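Bile salt hydrolase/transferase (Clostridium perfringens, PDB 2BJF) hydrolyses the amide bond of glycine- and taurine-conjugated bile salts, releasing the free bile acid, and also acts as a bile acid amine N-acyltransferase. Local coordinates at residues K46-K51 against V102-L107; D62-F67 against I131-N136. All blocks are in the same frame, centred on the assembly; numbering follows the deposited sequence.

Interaction 1 of 2, residues K46-K51 against V102-L107; sequences KELTTK and VYNFLL
Leu48 overlaps Asn104 and Leu107, the latter in helix 105-112, sending one methyl to each. Its strand, 47-49, pairs antiparallel with strand 38-40 in a small two-stranded sheet of this Ntn-hydrolase fold, and the leucine is what it turns toward the helix. Leu48 CD2 lies 3.9 Å from Leu107 CG and 4.0 Å from Leu107 CD2, an apolar contact in which the two side chains slant across each other. Leu48 CD1 goes instead to the amide of Asn104, 3.5 Å from ND2, a van der Waals contact. The chi1 of Leu48, 179°, sets CG anti to the backbone N and beside the carbonyl carbon, with CB pointing toward 102-107, and its chi2 of 142° falls away from the staggered values. Tyr64 of strand 64-67 also touches this buried leucine. The amide oxygen OD1 of Asn104 is hydrogen-bonded to Tyr64 OH. At the margin, Lys46 brings CD near the Tyr103 hydroxyl before its amine leads away; the phenol is hydrogen-bonded to Asn44. Tyr103 also lies close to the bound deoxycholate. The nearest approach at this margin is 4.3 Å, from Lys46 CD to Tyr103 OH.

Interaction 2 of 2, residues D62-F67 against I131-N136; sequences DDYPTF and IPISEN
Ile133 extends its CD1 methyl between Tyr64 and Thr66, two residues of strand 64-67 that point to the same side, as alternate residues of a beta strand do. The strand belongs to the large antiparallel sheet of the Ntn-hydrolase fold; the isoleucine comes from the loop between strands 126-129 and 142-147. Both torsions of Ile133 are extended (chi1 -169°, chi2 166°), which carries CD1 as far from the loop backbone as the side chain allows. Ile133 CD1 lies 4.0 Å from Thr66 CG2 and 4.3 Å from Tyr64 CD2, meeting the ring obliquely. With Thr66 OG1 anti to the backbone N and hydrogen-bonded to Tyr103 O, it is CG2 that meets Ile133. Bound deoxycholate touches both Thr66 and Ile133, the latter a residue of its pocket. Pro65 CD sits 3.6 Å above one face of the Tyr64 ring, offset toward the rim.

Nearer the surface the contact turns polar. Ser134 OG gives a weak hydrogen bond of 3.3 Å to Asp62 OD2, both side chains being extended toward each other. A water joins the same carboxylate to the loop backbone, its oxygen 2.7 Å from Asp62 OD2 and 2.7 Å from Ile133 O, an oxygen that also accepts hydrogen bonds from Asn41 ND2 and Ser43 OG.

In the fold
The centres of interactions 1 and 2 are 11 Å apart, on the same side of the chain's centre, and their segments alternate along the sequence: 46-51, 62-67, 102-107, 131-136. Strand 64-67, part of the large antiparallel sheet, contacts both 102-107 and 131-136. Two probable hydrogen bonds, made by the side chains of Tyr64 and Thr66 to residues 103 and 104, join the contacts directly. Leu106 and Leu107 also pack on Phe67. Helix 105-112 and the residues leading into it are thereby tied to the strand whose Thr66, with Ile133, touches deoxycholate, while strand 47-49 contributes Leu48 to interaction 1.

Interaction 1 of 2, residues K46-K51 against V102-L107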
loop_
_atom_site.group_PDB
_atom_site.type_symbol
_atom_site.label_atom_id
_atom_site.label_comp_id
_atom_site.label_asym_id
_atom_site.label_seq_id
_atom_site.Cartn_x
_atom_site.Cartn_y
_atom_site.Cartn_z
ATOM N N LYS A 46 -19.498 -45.215 9.789
ATOM C CA LYS A 46 -19.598 -44.281 10.912
ATOM C C LYS A 46 -20.971 -43.620 10.951
ATOM O O LYS A 46 -21.536 -43.279 9.908
ATOM C CB LYS A 46 -18.498 -43.218 10.845
ATOM C CG LYS A 46 -17.093 -43.763 11.056
ATOM C CD LYS A 46 -16.047 -42.671 10.906
ATOM C CE LYS A 46 -14.633 -43.239 10.941
ATOM N NZ LYS A 46 -14.272 -43.802 12.272
ATOM N N GLU A 47 -21.501 -43.445 12.158
ATOM C CA GLU A 47 -22.860 -42.940 12.339
ATOM C C GLU A 47 -22.923 -41.699 13.223
ATOM O O GLU A 47 -22.114 -41.530 14.140
ATOM C CB GLU A 47 -23.768 -44.034 12.911
ATOM C CG GLU A 47 -24.015 -45.206 11.964
ATOM C CD GLU A 47 -24.941 -46.264 12.542
ATOM O OE1 GLU A 47 -25.493 -46.058 13.645
ATOM O OE2 GLU A 47 -25.118 -47.312 11.885
ATOM N N LEU A 48 -23.891 -40.835 12.931
ATOM C CA LEU A 48 -24.186 -39.670 13.759
ATOM C C LEU A 48 -25.696 -39.486 13.856
ATOM O O LEU A 48 -26.387 -39.402 12.839
ATOM C CB LEU A 48 -23.517 -38.408 13.192
ATOM C CG LEU A 48 -23.736 -37.078 13.927
ATOM C CD1 LEU A 48 -22.465 -36.239 13.928
ATOM C CD2 LEU A 48 -24.903 -36.289 13.337
ATOM N N THR A 49 -26.200 -39.435 15.085
ATOM C CA THR A 49 -27.613 -39.166 15.327
ATOM C C THR A 49 -27.755 -37.783 15.949
ATOM O O THR A 49 -27.187 -37.509 17.009
ATOM C CB THR A 49 -28.263 -40.245 16.227
ATOM O OG1 THR A 49 -28.066 -41.540 15.647
ATOM C CG2 THR A 49 -29.758 -39.993 16.379
ATOM N N THR A 50 -28.506 -36.913 15.277
ATOM C CA THR A 50 -28.663 -35.526 15.711
ATOM C C THR A 50 -29.424 -35.428 17.028
ATOM O O THR A 50 -30.427 -36.113 17.229
ATOM C CB THR A 50 -29.386 -34.663 14.646
ATOM O OG1 THR A 50 -30.680 -35.214 14.372
ATOM C CG2 THR A 50 -28.577 -34.597 13.353
ATOM N N LYS A 51 -28.923 -34.592 17.932
ATOM C CA LYS A 51 -29.658 -34.230 19.137
ATOM C C LYS A 51 -30.527 -33.018 18.819
ATOM O O LYS A 51 -31.706 -32.975 19.173
ATOM C CB LYS A 51 -28.701 -33.931 20.296
ATOM C CG LYS A 51 -29.390 -33.559 21.604
ATOM C CD LYS A 51 -28.382 -33.187 22.679
ATOM C CE LYS A 51 -29.080 -32.739 23.952
ATOM N NZ LYS A 51 -28.106 -32.404 25.027
ATOM N N VAL A 102 -12.759 -34.862 9.153
ATOM C CA VAL A 102 -12.805 -33.488 8.638
ATOM C C VAL A 102 -14.174 -33.125 8.051
ATOM O O VAL A 102 -14.743 -32.085 8.394
ATOM C CB VAL A 102 -11.697 -33.222 7.580
ATOM C CG1 VAL A 102 -11.671 -31.750 7.182
ATOM C CG2 VAL A 102 -10.334 -33.646 8.101
ATOM N N TYR A 103 -14.694 -33.993 7.183
ATOM C CA TYR A 103 -15.974 -33.767 6.504
ATOM C C TYR A 103 -17.165 -33.671 7.465
ATOM O O TYR A 103 -18.201 -33.101 7.116
ATOM C CB TYR A 103 -16.236 -34.865 5.460
ATOM C CG TYR A 103 -16.451 -36.245 6.052
ATOM C CD1 TYR A 103 -17.707 -36.640 6.521
ATOM C CD2 TYR A 103 -15.401 -37.156 6.144
ATOM C CE1 TYR A 103 -17.907 -37.901 7.072
ATOM C CE2 TYR A 103 -15.593 -38.425 6.689
ATOM C CZ TYR A 103 -16.848 -38.789 7.151
ATOM O OH TYR A 103 -17.045 -40.038 7.695
ATOM N N ASN A 104 -17.010 -34.234 8.663
ATOM C CA ASN A 104 -18.108 -34.333 9.623
ATOM C C ASN A 104 -18.045 -33.322 10.772
ATOM O O ASN A 104 -18.967 -33.255 11.587
ATOM C CB ASN A 104 -18.203 -35.762 10.180
ATOM C CG ASN A 104 -19.585 -36.090 10.729
ATOM O OD1 ASN A 104 -20.603 -35.822 10.088
ATOM N ND2 ASN A 104 -19.625 -36.681 11.920
ATOM N N PHE A 105 -16.974 -32.533 10.833
ATOM C CA PHE A 105 -16.768 -31.624 11.965
ATOM C C PHE A 105 -17.908 -30.624 12.163
ATOM O O PHE A 105 -18.393 -30.451 13.281
ATOM C CB PHE A 105 -15.429 -30.881 11.867
ATOM C CG PHE A 105 -15.138 -30.007 13.058
ATOM C CD1 PHE A 105 -14.560 -30.540 14.203
ATOM C CD2 PHE A 105 -15.458 -28.650 13.041
ATOM C CE1 PHE A 105 -14.298 -29.738 15.312
ATOM C CE2 PHE A 105 -15.197 -27.839 14.141
ATOM C CZ PHE A 105 -14.618 -28.385 15.280
ATOM N N LEU A 106 -18.323 -29.968 11.081
ATOM C CA LEU A 106 -19.367 -28.951 11.162
ATOM C C LEU A 106 -20.675 -29.541 11.699
ATOM O O LEU A 106 -21.278 -28.989 12.623
ATOM C CB LEU A 106 -19.577 -28.278 9.802
ATOM C CG LEU A 106 -20.074 -26.829 9.826
ATOM C CD1 LEU A 106 -19.673 -26.109 8.556
ATOM C CD2 LEU A 106 -21.580 -26.739 10.034
ATOM N N LEU A 107 -21.095 -30.666 11.126
ATOM C CA LEU A 107 -22.299 -31.360 11.581
ATOM C C LEU A 107 -22.160 -31.858 13.023
ATOM O O LEU A 107 -23.120 -31.803 13.790
ATOM C CB LEU A 107 -22.653 -32.516 10.636
ATOM C CG LEU A 107 -23.900 -33.358 10.945
ATOM C CD1 LEU A 107 -25.164 -32.502 11.010
ATOM C CD2 LEU A 107 -24.055 -34.471 9.921
#

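Interaction 2 of 2, residues D62-F67 against I131-N136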
loop_
_atom_site.group_PDB
_atom_site.type_symbol
_atom_site.label_atom_id
_atom_site.label_comp_id
_atom_site.label_asym_id
_atom_site.label_seq_id
_atom_site.Cartn_x
_atom_site.Cartn_y
_atom_site.Cartn_z
ATOM N N ASP A 62 -22.431 -39.238 -1.564
ATOM C CA ASP A 62 -22.515 -40.681 -1.325
ATOM C C ASP A 62 -23.578 -41.012 -0.265
ATOM O O ASP A 62 -23.367 -41.870 0.597
ATOM C CB ASP A 62 -21.138 -41.246 -0.939
ATOM C CG ASP A 62 -20.989 -42.721 -1.276
ATOM O OD1 ASP A 62 -21.346 -43.117 -2.406
ATOM O OD2 ASP A 62 -20.500 -43.482 -0.414
ATOM N N ASP A 63 -24.710 -40.308 -0.345
ATOM C CA ASP A 63 -25.852 -40.446 0.578
ATOM C C ASP A 63 -25.632 -39.826 1.973
ATOM O O ASP A 63 -26.467 -39.989 2.866
ATOM C CB ASP A 63 -26.314 -41.912 0.683
ATOM C CG ASP A 63 -27.828 -42.051 0.795
ATOM O OD1 ASP A 63 -28.510 -41.069 1.163
ATOM O OD2 ASP A 63 -28.341 -43.155 0.512
ATOM N N TYR A 64 -24.526 -39.104 2.151
ATOM C CA TYR A 64 -24.191 -38.513 3.450
ATOM C C TYR A 64 -24.126 -36.981 3.409
ATOM O O TYR A 64 -23.452 -36.416 2.547
ATOM C CB TYR A 64 -22.869 -39.085 3.975
ATOM C CG TYR A 64 -22.626 -38.818 5.446
ATOM C CD1 TYR A 64 -23.208 -39.623 6.424
ATOM C CD2 TYR A 64 -21.814 -37.760 5.859
ATOM C CE1 TYR A 64 -22.992 -39.385 7.775
ATOM C CE2 TYR A 64 -21.593 -37.511 7.212
ATOM C CZ TYR A 64 -22.184 -38.327 8.163
ATOM O OH TYR A 64 -21.973 -38.093 9.501
ATOM N N PRO A 65 -24.821 -36.307 4.350
ATOM C CA PRO A 65 -24.823 -34.843 4.377
ATOM C C PRO A 65 -23.547 -34.255 4.980
ATOM O O PRO A 65 -23.098 -34.692 6.043
ATOM C CB PRO A 65 -26.034 -34.509 5.252
ATOM C CG PRO A 65 -26.174 -35.677 6.166
ATOM C CD PRO A 65 -25.647 -36.882 5.431
ATOM N N THR A 66 -22.970 -33.277 4.287
ATOM C CA THR A 66 -21.794 -32.556 4.775
ATOM C C THR A 66 -21.976 -31.060 4.517
ATOM O O THR A 66 -22.490 -30.664 3.467
ATOM C CB THR A 66 -20.472 -33.110 4.169
ATOM O OG1 THR A 66 -19.349 -32.424 4.735
ATOM C CG2 THR A 66 -20.443 -32.983 2.642
ATOM N N PHE A 67 -21.566 -30.236 5.479
ATOM C CA PHE A 67 -21.938 -28.816 5.491
ATOM C C PHE A 67 -20.797 -27.835 5.237
ATOM O O PHE A 67 -19.645 -28.091 5.594
ATOM C CB PHE A 67 -22.621 -28.461 6.813
ATOM C CG PHE A 67 -24.012 -29.006 6.940
ATOM C CD1 PHE A 67 -25.111 -28.218 6.614
ATOM C CD2 PHE A 67 -24.228 -30.306 7.383
ATOM C CE1 PHE A 67 -26.405 -28.717 6.726
ATOM C CE2 PHE A 67 -25.517 -30.816 7.496
ATOM C CZ PHE A 67 -26.608 -30.019 7.168
ATOM N N ILE A 131 -10.077 -38.697 7.502
ATOM C CA ILE A 131 -10.803 -39.854 6.979
ATOM C C ILE A 131 -11.631 -39.409 5.774
ATOM O O ILE A 131 -12.413 -38.463 5.882
ATOM C CB ILE A 131 -11.734 -40.493 8.058
ATOM C CG1 ILE A 131 -10.937 -40.953 9.292
ATOM C CG2 ILE A 131 -12.570 -41.641 7.472
ATOM C CD1 ILE A 131 -9.855 -42.001 9.027
ATOM N N PRO A 132 -11.448 -40.073 4.615
ATOM C CA PRO A 132 -12.235 -39.728 3.429
ATOM C C PRO A 132 -13.731 -39.988 3.618
ATOM O O PRO A 132 -14.115 -40.972 4.256
ATOM C CB PRO A 132 -11.666 -40.651 2.343
ATOM C CG PRO A 132 -11.019 -41.767 3.081
ATOM C CD PRO A 132 -10.494 -41.163 4.343
ATOM N N ILE A 133 -14.555 -39.094 3.073
ATOM C CA ILE A 133 -16.013 -39.239 3.107
ATOM C C ILE A 133 -16.454 -40.453 2.281
ATOM O O ILE A 133 -17.431 -41.125 2.613
ATOM C CB ILE A 133 -16.727 -37.935 2.630
ATOM C CG1 ILE A 133 -18.231 -37.985 2.933
ATOM C CG2 ILE A 133 -16.438 -37.651 1.146
ATOM C CD1 ILE A 133 -18.942 -36.643 2.817
ATOM N N SER A 134 -15.702 -40.717 1.212
ATOM C CA SER A 134 -15.919 -41.850 0.321
ATOM C C SER A 134 -14.626 -42.090 -0.452
ATOM O O SER A 134 -13.863 -41.146 -0.691
ATOM C CB SER A 134 -17.070 -41.560 -0.647
ATOM O OG SER A 134 -17.440 -42.723 -1.365
ATOM N N GLU A 135 -14.383 -43.351 -0.809
ATOM C CA GLU A 135 -13.179 -43.777 -1.539
ATOM C C GLU A 135 -11.888 -43.393 -0.805
ATOM O O GLU A 135 -11.728 -43.709 0.376
ATOM C CB GLU A 135 -13.185 -43.243 -2.977
ATOM C CG GLU A 135 -14.447 -43.573 -3.762
ATOM C CD GLU A 135 -14.274 -43.406 -5.257
ATOM O OE1 GLU A 135 -13.128 -43.513 -5.746
ATOM O OE2 GLU A 135 -15.289 -43.184 -5.948
ATOM N N ASN A 136 -10.976 -42.723 -1.507
ATOM C CA ASN A 136 -9.729 -42.242 -0.910
ATOM C C ASN A 136 -9.592 -40.729 -1.093
ATOM O O ASN A 136 -8.495 -40.171 -0.985
ATOM C CB ASN A 136 -8.522 -42.976 -1.510
ATOM C CG ASN A 136 -8.298 -42.651 -2.984
ATOM O OD1 ASN A 136 -9.218 -42.248 -3.701
ATOM N ND2 ASN A 136 -7.063 -42.833 -3.441
HETATM O O HOH W 1 -19.639 -42.661 2.059
#